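Long-range contacts in CurM Sulfotransferase (Moorea producta, PDB 4GBM), which probably transfers a sulfonate group from the cofactor PAPS to an intermediate of the curacin biosynthetic pathway, as the sulfotransferase domain of a polyketide synthase: residues P62-L67 with Q119-L124; N70-R75 with L115-V120; P32-I37 with L133-P138. The protein carries 2 engineered substitutions. All blocks are in the same frame, centred on the assembly; numbering follows the deposited sequence.

Interaction 1 (P62-L67 with Q119-L124). With ZN (zinc ion), chain F.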
loop_
_atom_site.group_PDB
_atom_site.type_symbol
_atom_site.label_atom_id
_atom_site.label_comp_id
_atom_site.label_asym_id
_atom_site.label_seq_id
_atom_site.Cartn_x
_atom_site.Cartn_y
_atom_site.Cartn_z
ATOM N N PRO A 62 -7.159 -3.733 4.147
ATOM C CA PRO A 62 -6.130 -2.972 4.862
ATOM C C PRO A 62 -4.905 -3.859 5.086
ATOM O O PRO A 62 -5.003 -5.090 4.967
ATOM C CB PRO A 62 -6.790 -2.648 6.214
ATOM C CG PRO A 62 -8.254 -2.885 6.017
ATOM C CD PRO A 62 -8.362 -3.951 4.971
ATOM N N GLU A 63 -3.776 -3.230 5.407
ATOM C CA GLU A 63 -2.484 -3.908 5.539
ATOM C C GLU A 63 -2.540 -5.207 6.343
ATOM O O GLU A 63 -2.999 -5.233 7.486
ATOM C CB GLU A 63 -1.448 -2.959 6.156
ATOM C CG GLU A 63 -0.850 -1.929 5.185
ATOM C CD GLU A 63 -1.702 -0.679 4.941
ATOM O OE1 GLU A 63 -2.810 -0.523 5.511
ATOM O OE2 GLU A 63 -1.234 0.164 4.150
ATOM N N LEU A 64 -2.037 -6.278 5.736
ATOM C CA LEU A 64 -2.032 -7.600 6.370
ATOM C C LEU A 64 -0.824 -7.808 7.277
ATOM O O LEU A 64 -0.866 -8.655 8.176
ATOM C CB LEU A 64 -2.070 -8.697 5.302
ATOM C CG LEU A 64 -3.306 -8.724 4.398
ATOM C CD1 LEU A 64 -3.091 -9.685 3.239
ATOM C CD2 LEU A 64 -4.562 -9.072 5.184
ATOM N N HIS A 65 0.253 -7.058 7.037
ATOM C CA HIS A 65 1.496 -7.184 7.820
ATOM C C HIS A 65 2.036 -8.627 7.879
ATOM O O HIS A 65 2.513 -9.083 8.923
ATOM C CB HIS A 65 1.324 -6.605 9.241
ATOM C CG HIS A 65 0.680 -5.250 9.273
ATOM N ND1 HIS A 65 1.348 -4.102 8.913
ATOM C CD2 HIS A 65 -0.569 -4.863 9.620
ATOM C CE1 HIS A 65 0.545 -3.063 9.048
ATOM N NE2 HIS A 65 -0.629 -3.499 9.465
ATOM N N LEU A 66 1.977 -9.320 6.746
ATOM C CA LEU A 66 2.487 -10.689 6.643
ATOM C C LEU A 66 3.874 -10.726 6.000
ATOM O O LEU A 66 4.799 -11.335 6.546
ATOM C CB LEU A 66 1.516 -11.558 5.839
ATOM C CG LEU A 66 0.143 -11.859 6.456
ATOM C CD1 LEU A 66 -0.737 -12.540 5.428
ATOM C CD2 LEU A 66 0.273 -12.724 7.706
ATOM N N LEU A 67 4.010 -10.044 4.860
ATOM C CA LEU A 67 5.222 -10.119 4.035
ATOM C C LEU A 67 6.564 -9.915 4.768
ATOM O O LEU A 67 7.541 -10.580 4.421
ATOM C CB LEU A 67 5.119 -9.183 2.820
ATOM C CG LEU A 67 6.104 -9.426 1.671
ATOM C CD1 LEU A 67 5.912 -10.816 1.045
ATOM C CD2 LEU A 67 5.944 -8.333 0.631
ATOM N N GLN A 119 2.184 -20.164 4.317
ATOM C CA GLN A 119 0.982 -20.964 4.593
ATOM C C GLN A 119 -0.245 -20.092 4.827
ATOM O O GLN A 119 -1.347 -20.437 4.398
ATOM C CB GLN A 119 1.198 -21.893 5.785
ATOM C CG GLN A 119 2.020 -23.123 5.465
ATOM C CD GLN A 119 2.360 -23.909 6.713
ATOM O OE1 GLN A 119 2.981 -23.390 7.637
ATOM N NE2 GLN A 119 1.939 -25.169 6.752
ATOM N N VAL A 120 -0.059 -18.957 5.502
ATOM C CA VAL A 120 -1.185 -18.065 5.777
ATOM C C VAL A 120 -1.658 -17.401 4.485
ATOM O O VAL A 120 -2.861 -17.319 4.227
ATOM C CB VAL A 120 -0.850 -17.036 6.885
ATOM C CG1 VAL A 120 -1.988 -16.034 7.072
ATOM C CG2 VAL A 120 -0.585 -17.773 8.186
ATOM N N TYR A 121 -0.715 -16.955 3.660
ATOM C CA TYR A 121 -1.075 -16.442 2.342
ATOM C C TYR A 121 -1.843 -17.489 1.522
ATOM O O TYR A 121 -2.819 -17.153 0.852
ATOM C CB TYR A 121 0.159 -15.988 1.577
ATOM C CG TYR A 121 0.573 -14.537 1.734
ATOM C CD1 TYR A 121 1.846 -14.221 2.197
ATOM C CD2 TYR A 121 -0.278 -13.481 1.354
ATOM C CE1 TYR A 121 2.265 -12.905 2.311
ATOM C CE2 TYR A 121 0.142 -12.149 1.463
ATOM C CZ TYR A 121 1.416 -11.876 1.935
ATOM O OH TYR A 121 1.864 -10.574 2.049
ATOM N N GLY A 122 -1.401 -18.743 1.572
ATOM C CA GLY A 122 -2.069 -19.824 0.846
ATOM C C GLY A 122 -3.504 -20.016 1.312
ATOM O O GLY A 122 -4.415 -20.228 0.498
ATOM N N MET A 123 -3.695 -19.932 2.627
ATOM C CA MET A 123 -5.016 -19.978 3.261
ATOM C C MET A 123 -5.898 -18.805 2.832
ATOM O O MET A 123 -7.084 -18.980 2.557
ATOM C CB MET A 123 -4.848 -19.983 4.781
ATOM C CG MET A 123 -6.130 -20.063 5.594
ATOM S SD MET A 123 -5.768 -19.981 7.358
ATOM C CE MET A 123 -4.480 -21.216 7.490
ATOM N N LEU A 124 -5.325 -17.608 2.778
ATOM C CA LEU A 124 -6.077 -16.450 2.297
ATOM C C LEU A 124 -6.491 -16.641 0.844
ATOM O O LEU A 124 -7.650 -16.399 0.493
ATOM C CB LEU A 124 -5.279 -15.154 2.450
ATOM C CG LEU A 124 -5.007 -14.656 3.872
ATOM C CD1 LEU A 124 -4.195 -13.369 3.841
ATOM C CD2 LEU A 124 -6.312 -14.442 4.633
HETATM ZN ZN ZN F . 3.402 -3.801 8.442
HETATM O O HOH W 1 1.617 -8.539 4.012
HETATM O O HOH W 2 3.731 -1.706 8.746
#
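Tyr121 OH is gripped from two directions: water 1 donates to it at 2.8 Å, and Asp135 OD1, on strand 132-136, is hydrogen-bonded to it. The same water accepts from Leu66 N at 2.9 Å, so one ordered molecule ties the backbone of 62-67 to the tip of a side chain from helix 117-128. The contact therefore joins the loop that leaves strand 58-59, at the edge of the parallel sheet of the sulfotransferase fold, to a helix packed beside that sheet.

Around this polar point the interface is apolar. Leu66 CD1 lies over the centre of the Tyr121 ring, 4.0 Å from the centroid and 8° off the ring normal, a clear CH-pi contact. Leu66 CB lies over the same face, out toward Tyr121 CE1 (3.8 Å) and CZ. Beyond the branch point, CD1 also meets Leu124 CD1 at 3.9 Å, the two leucines reaching tip to tip, while Leu66 crosses Val120 at about a right angle. Leu64 comes to Leu124 in the same tip-to-tip manner, its CD1 also 3.9 Å from Leu124 CD1, which thus receives two methyl groups. Thr91 and Phe92 of helix 87-96 pack against Leu124 as well.

His65, between the two leucines, is directed away from the helix. A zinc ion is bound through His65 ND1 (2.1 Å), with water 2 and two atoms from elsewhere in the structure as further ligands; NE2 is hydrogen-bonded to Ser266. One face of this imidazole is overlain toward its rim by Glu63 CB, 3.3 Å above the ring plane.

Interaction 2 (N70-R75 with L115-V120). With SO4 (sulfate ion), chain Q.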
loop_
_atom_site.group_PDB
_atom_site.type_symbol
_atom_site.label_atom_id
_atom_site.label_comp_id
_atom_site.label_asym_id
_atom_site.label_seq_id
_atom_site.Cartn_x
_atom_site.Cartn_y
_atom_site.Cartn_z
ATOM N N ASN A 70 8.632 -14.318 8.656
ATOM C CA ASN A 70 8.720 -15.705 8.201
ATOM C C ASN A 70 7.642 -16.607 8.794
ATOM O O ASN A 70 7.148 -17.510 8.119
ATOM C CB ASN A 70 10.109 -16.289 8.482
ATOM C CG ASN A 70 11.192 -15.657 7.624
ATOM O OD1 ASN A 70 10.993 -15.401 6.435
ATOM N ND2 ASN A 70 12.347 -15.405 8.226
ATOM N N THR A 71 7.293 -16.371 10.056
ATOM C CA THR A 71 6.327 -17.215 10.768
ATOM C C THR A 71 5.332 -16.365 11.552
ATOM O O THR A 71 5.605 -15.206 11.855
ATOM C CB THR A 71 7.010 -18.163 11.771
ATOM O OG1 THR A 71 7.596 -17.391 12.828
ATOM C CG2 THR A 71 8.066 -19.036 11.094
ATOM N N MET A 72 4.183 -16.947 11.881
ATOM C CA MET A 72 3.141 -16.219 12.602
ATOM C C MET A 72 3.511 -15.838 14.040
ATOM O O MET A 72 3.036 -14.823 14.545
ATOM C CB MET A 72 1.813 -16.978 12.560
ATOM C CG MET A 72 1.151 -16.953 11.192
ATOM S SD MET A 72 0.701 -15.282 10.645
ATOM C CE MET A 72 -0.816 -15.016 11.565
ATOM N N LYS A 73 4.350 -16.644 14.692
ATOM C CA LYS A 73 4.865 -16.292 16.021
ATOM C C LYS A 73 5.807 -15.091 15.965
ATOM O O LYS A 73 5.741 -14.210 16.824
ATOM C CB LYS A 73 5.558 -17.478 16.694
ATOM C CG LYS A 73 4.644 -18.262 17.610
ATOM C CD LYS A 73 5.429 -19.162 18.548
ATOM C CE LYS A 73 4.525 -19.768 19.616
ATOM N NZ LYS A 73 3.476 -20.657 19.033
ATOM N N GLU A 74 6.680 -15.065 14.957
ATOM C CA GLU A 74 7.546 -13.908 14.708
ATOM C C GLU A 74 6.707 -12.647 14.536
ATOM O O GLU A 74 6.992 -11.612 15.141
ATOM C CB GLU A 74 8.389 -14.113 13.449
ATOM C CG GLU A 74 9.652 -14.932 13.622
ATOM C CD GLU A 74 10.499 -14.941 12.356
ATOM O OE1 GLU A 74 11.404 -15.793 12.255
ATOM O OE2 GLU A 74 10.254 -14.097 11.460
ATOM N N ARG A 75 5.673 -12.750 13.702
ATOM C CA ARG A 75 4.757 -11.642 13.445
ATOM C C ARG A 75 4.067 -11.155 14.724
ATOM O O ARG A 75 4.025 -9.958 14.985
ATOM C CB ARG A 75 3.718 -12.045 12.398
ATOM C CG ARG A 75 2.704 -10.964 12.069
ATOM C CD ARG A 75 1.654 -11.488 11.108
ATOM N NE ARG A 75 0.687 -10.461 10.730
ATOM C CZ ARG A 75 -0.452 -10.210 11.378
ATOM N NH1 ARG A 75 -0.785 -10.902 12.466
ATOM N NH2 ARG A 75 -1.262 -9.256 10.941
ATOM N N LEU A 115 2.287 -21.268 11.976
ATOM C CA LEU A 115 2.300 -21.428 10.531
ATOM C C LEU A 115 3.294 -20.463 9.908
ATOM O O LEU A 115 3.541 -19.379 10.440
ATOM C CB LEU A 115 0.907 -21.179 9.948
ATOM C CG LEU A 115 -0.218 -22.168 10.278
ATOM C CD1 LEU A 115 -1.374 -21.890 9.327
ATOM C CD2 LEU A 115 0.216 -23.631 10.193
ATOM N N SER A 116 3.879 -20.856 8.782
ATOM C CA SER A 116 4.691 -19.914 8.020
ATOM C C SER A 116 3.797 -18.851 7.391
ATOM O O SER A 116 2.603 -19.071 7.176
ATOM C CB SER A 116 5.480 -20.631 6.931
ATOM O OG SER A 116 4.631 -21.052 5.880
ATOM N N ILE A 117 4.386 -17.702 7.080
ATOM C CA ILE A 117 3.640 -16.640 6.406
ATOM C C ILE A 117 3.140 -17.120 5.034
ATOM O O ILE A 117 2.025 -16.792 4.619
ATOM C CB ILE A 117 4.449 -15.313 6.344
ATOM C CG1 ILE A 117 3.992 -14.358 7.454
ATOM C CG2 ILE A 117 4.233 -14.583 5.030
ATOM C CD1 ILE A 117 4.088 -14.911 8.851
ATOM N N GLN A 118 3.941 -17.939 4.352
ATOM C CA GLN A 118 3.499 -18.503 3.082
ATOM C C GLN A 118 2.240 -19.365 3.248
ATOM O O GLN A 118 1.333 -19.294 2.424
ATOM C CB GLN A 118 4.613 -19.305 2.420
ATOM C CG GLN A 118 4.326 -19.615 0.969
ATOM C CD GLN A 118 5.410 -20.439 0.329
ATOM O OE1 GLN A 118 5.889 -21.416 0.907
ATOM N NE2 GLN A 118 5.797 -20.063 -0.882
ATOM N N GLN A 119 2.184 -20.164 4.317
ATOM C CA GLN A 119 0.982 -20.964 4.593
ATOM C C GLN A 119 -0.245 -20.092 4.827
ATOM O O GLN A 119 -1.347 -20.437 4.398
ATOM C CB GLN A 119 1.198 -21.893 5.785
ATOM C CG GLN A 119 2.020 -23.123 5.465
ATOM C CD GLN A 119 2.360 -23.909 6.713
ATOM O OE1 GLN A 119 2.981 -23.390 7.637
ATOM N NE2 GLN A 119 1.939 -25.169 6.752
ATOM N N VAL A 120 -0.059 -18.957 5.502
ATOM C CA VAL A 120 -1.185 -18.065 5.777
ATOM C C VAL A 120 -1.658 -17.401 4.485
ATOM O O VAL A 120 -2.861 -17.319 4.227
ATOM C CB VAL A 120 -0.850 -17.036 6.885
ATOM C CG1 VAL A 120 -1.988 -16.034 7.072
ATOM C CG2 VAL A 120 -0.585 -17.773 8.186
HETATM S S SO4 Q . -4.575 -8.893 13.306
HETATM O O1 SO4 Q . -3.780 -9.870 12.571
HETATM O O2 SO4 Q . -3.671 -7.825 13.734
HETATM O O3 SO4 Q . -5.599 -8.323 12.441
HETATM O O4 SO4 Q . -5.143 -9.568 14.465
HETATM O O HOH W 3 6.944 -17.957 4.956
#
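Met72 crosses both Ile117 and Val120 at about a right angle, and its SD touches a methyl of each, Val120 CG2 at 3.7 Å and Ile117 CD1 at 3.9 Å. Met72 CG also touches Val120 CG2, at 3.6 Å. The bend at chi2 (-63°) puts the sulfur beside these branches. Chi1 of Ile117 is -99°, off the usual staggered values; its CD1 lies 3.3 Å from Thr71 C, a tight contact.

Two backbone bonds frame this apolar patch. Met72 N donates to Leu115 O at 2.9 Å, and Ile117 N donates to Asn70 O at 3.0 Å. Asn70 O also accepts from water 3, which in turn takes the N-H of Gln118. The pair of bonds brackets Thr71 and Ser116 in a single beta bridge, with their CA atoms 4.2 Å apart and both side chains directed away from the opposite segment.

Those side chains serve their own helices. Thr71 OG1 accepts from Glu74 N, while Ser116 OG accepts from Gln119 N, and Gln119 OE1 accepts from Ser116 N in its carbonyl plane, on a lone pair. The arrangement is two N-capped helix starts, of 72-78 and 117-128, joined backbone to backbone, the second closed by a classical capping box.

Interaction 3 (P32-I37 with L133-P138)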
loop_
_atom_site.group_PDB
_atom_site.type_symbol
_atom_site.label_atom_id
_atom_site.label_comp_id
_atom_site.label_asym_id
_atom_site.label_seq_id
_atom_site.Cartn_x
_atom_site.Cartn_y
_atom_site.Cartn_z
ATOM N N PRO A 32 0.672 -19.111 -6.323
ATOM C CA PRO A 32 0.256 -18.352 -7.501
ATOM C C PRO A 32 0.409 -16.852 -7.267
ATOM O O PRO A 32 0.237 -16.370 -6.137
ATOM C CB PRO A 32 -1.228 -18.708 -7.647
ATOM C CG PRO A 32 -1.381 -20.004 -6.940
ATOM C CD PRO A 32 -0.408 -19.974 -5.812
ATOM N N GLY A 33 0.741 -16.121 -8.329
ATOM C CA GLY A 33 0.998 -14.685 -8.218
ATOM C C GLY A 33 -0.162 -13.868 -7.693
ATOM O O GLY A 33 -1.332 -14.192 -7.935
ATOM N N ILE A 34 0.171 -12.808 -6.963
ATOM C CA ILE A 34 -0.828 -11.850 -6.493
ATOM C C ILE A 34 -0.528 -10.480 -7.084
ATOM O O ILE A 34 0.287 -10.360 -8.000
ATOM C CB ILE A 34 -0.928 -11.809 -4.941
ATOM C CG1 ILE A 34 0.387 -11.341 -4.298
ATOM C CG2 ILE A 34 -1.378 -13.179 -4.403
ATOM C CD1 ILE A 34 0.254 -11.005 -2.814
ATOM N N ILE A 35 -1.223 -9.462 -6.592
ATOM C CA ILE A 35 -0.982 -8.087 -7.020
ATOM C C ILE A 35 -0.435 -7.304 -5.834
ATOM O O ILE A 35 -1.013 -7.347 -4.750
ATOM C CB ILE A 35 -2.289 -7.436 -7.515
ATOM C CG1 ILE A 35 -2.839 -8.220 -8.710
ATOM C CG2 ILE A 35 -2.055 -5.957 -7.875
ATOM C CD1 ILE A 35 -4.347 -8.016 -8.948
ATOM N N PHE A 36 0.690 -6.616 -6.032
ATOM C CA PHE A 36 1.242 -5.728 -4.997
ATOM C C PHE A 36 1.084 -4.269 -5.385
ATOM O O PHE A 36 1.231 -3.919 -6.560
ATOM C CB PHE A 36 2.731 -6.005 -4.773
ATOM C CG PHE A 36 3.012 -7.308 -4.088
ATOM C CD1 PHE A 36 2.930 -7.414 -2.702
ATOM C CD2 PHE A 36 3.369 -8.433 -4.825
ATOM C CE1 PHE A 36 3.193 -8.627 -2.063
ATOM C CE2 PHE A 36 3.635 -9.653 -4.198
ATOM C CZ PHE A 36 3.555 -9.750 -2.815
ATOM N N ILE A 37 0.771 -3.416 -4.410
ATOM C CA ILE A 37 0.863 -1.968 -4.628
ATOM C C ILE A 37 2.080 -1.475 -3.856
ATOM O O ILE A 37 2.128 -1.580 -2.629
ATOM C CB ILE A 37 -0.402 -1.187 -4.177
ATOM C CG1 ILE A 37 -1.619 -1.601 -5.012
ATOM C CG2 ILE A 37 -0.160 0.330 -4.307
ATOM C CD1 ILE A 37 -2.973 -1.111 -4.465
ATOM N N LEU A 133 -5.783 -11.507 -4.664
ATOM C CA LEU A 133 -5.379 -10.632 -3.571
ATOM C C LEU A 133 -4.585 -9.430 -4.069
ATOM O O LEU A 133 -3.682 -9.572 -4.894
ATOM C CB LEU A 133 -4.544 -11.417 -2.558
ATOM C CG LEU A 133 -4.037 -10.665 -1.330
ATOM C CD1 LEU A 133 -5.194 -10.209 -0.456
ATOM C CD2 LEU A 133 -3.109 -11.568 -0.534
ATOM N N VAL A 134 -4.970 -8.255 -3.582
ATOM C CA VAL A 134 -4.204 -7.022 -3.741
ATOM C C VAL A 134 -3.574 -6.726 -2.400
ATOM O O VAL A 134 -4.272 -6.509 -1.403
ATOM C CB VAL A 134 -5.102 -5.839 -4.151
ATOM C CG1 VAL A 134 -4.271 -4.567 -4.256
ATOM C CG2 VAL A 134 -5.824 -6.135 -5.461
ATOM N N ASP A 135 -2.247 -6.736 -2.379
ATOM C CA ASP A 135 -1.477 -6.566 -1.155
ATOM C C ASP A 135 -0.744 -5.220 -1.207
ATOM O O ASP A 135 0.227 -5.055 -1.944
ATOM C CB ASP A 135 -0.504 -7.744 -0.992
ATOM C CG ASP A 135 0.183 -7.757 0.358
ATOM O OD1 ASP A 135 0.663 -8.839 0.762
ATOM O OD2 ASP A 135 0.244 -6.697 1.012
ATOM N N LYS A 136 -1.229 -4.261 -0.412
ATOM C CA LYS A 136 -0.684 -2.898 -0.366
ATOM C C LYS A 136 -0.085 -2.559 0.998
ATOM O O LYS A 136 -0.736 -2.744 2.029
ATOM C CB LYS A 136 -1.795 -1.877 -0.675
ATOM C CG LYS A 136 -1.323 -0.399 -0.772
ATOM C CD LYS A 136 -1.240 0.339 0.599
ATOM C CE LYS A 136 -2.613 0.805 1.088
ATOM N NZ LYS A 136 -2.433 1.742 2.246
ATOM N N SER A 137 1.142 -2.040 0.990
ATOM C CA SER A 137 1.724 -1.387 2.171
ATOM C C SER A 137 2.882 -0.490 1.754
ATOM O O SER A 137 3.785 -0.946 1.060
ATOM C CB SER A 137 2.232 -2.397 3.207
ATOM O OG SER A 137 2.855 -1.717 4.288
ATOM N N PRO A 138 2.882 0.780 2.197
ATOM C CA PRO A 138 4.027 1.632 1.865
ATOM C C PRO A 138 5.324 1.177 2.536
ATOM O O PRO A 138 6.419 1.533 2.082
ATOM C CB PRO A 138 3.608 3.012 2.387
ATOM C CG PRO A 138 2.145 2.980 2.411
ATOM C CD PRO A 138 1.778 1.556 2.787
#
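Strands 35-39 and 132-136 are neighbours in the central parallel sheet of the P-loop-like sulfotransferase fold, and their short segments run 24° apart with axes 4.6 Å from each other. Ile35 is bridged with Val134, Phe36 with Asp135 and Ile37 with Lys136. Three bonds form the ladder: Ile35 N to Leu133 O, Asp135 N to Ile35 O at 2.7 Å with an N-H...O angle of 171°, and Ile37 N to Asp135 O.

On one face Ile37 CD1 meets Val134 CG1 at 3.7 Å, and Ile37 CB rests on Lys136 CG at 3.6 Å. On the other, Phe36 and Asp135 lie side by side and point the same way, ring and carboxylate planes 31° apart, with Phe36 CE1 3.8 Å from Asp135 OD1. Ile34 CD1 packs on Asp135 CB at 3.8 Å, from the loop just before the strand.

The buried carboxylate is satisfied by Tyr121 at OD1 and Tyr140 at OD2. Lys136 NZ has Glu63, Ser45 and Thr46 as partners, and its side chain is about 4 Å from bound adenosine-3'-5'-diphosphate at the nearest atoms. The strand pair thus places a lysine, salt-bridged to Glu63, beside the bound nucleotide.

Interaction 3 is the deepest, its centre about 8 Å from that of the chain, against about 14 Å for interaction 1 and about 20 Å for the partly exposed interaction 2. Interactions 1 and 2 share helix 117-128, the first using its inner side chains and the second its N-terminal start; Arg75 joins them through the carbonyls of Leu64 and His65. Interactions 1 and 3 meet at two polar points, Tyr121 with Asp135 and the Glu63-Lys136 salt bridge, whereas 2 and 3 do not touch. Chemistry follows position: sheet bonding in 3, leucine packing with one water in 1, and capped helix starts in 2.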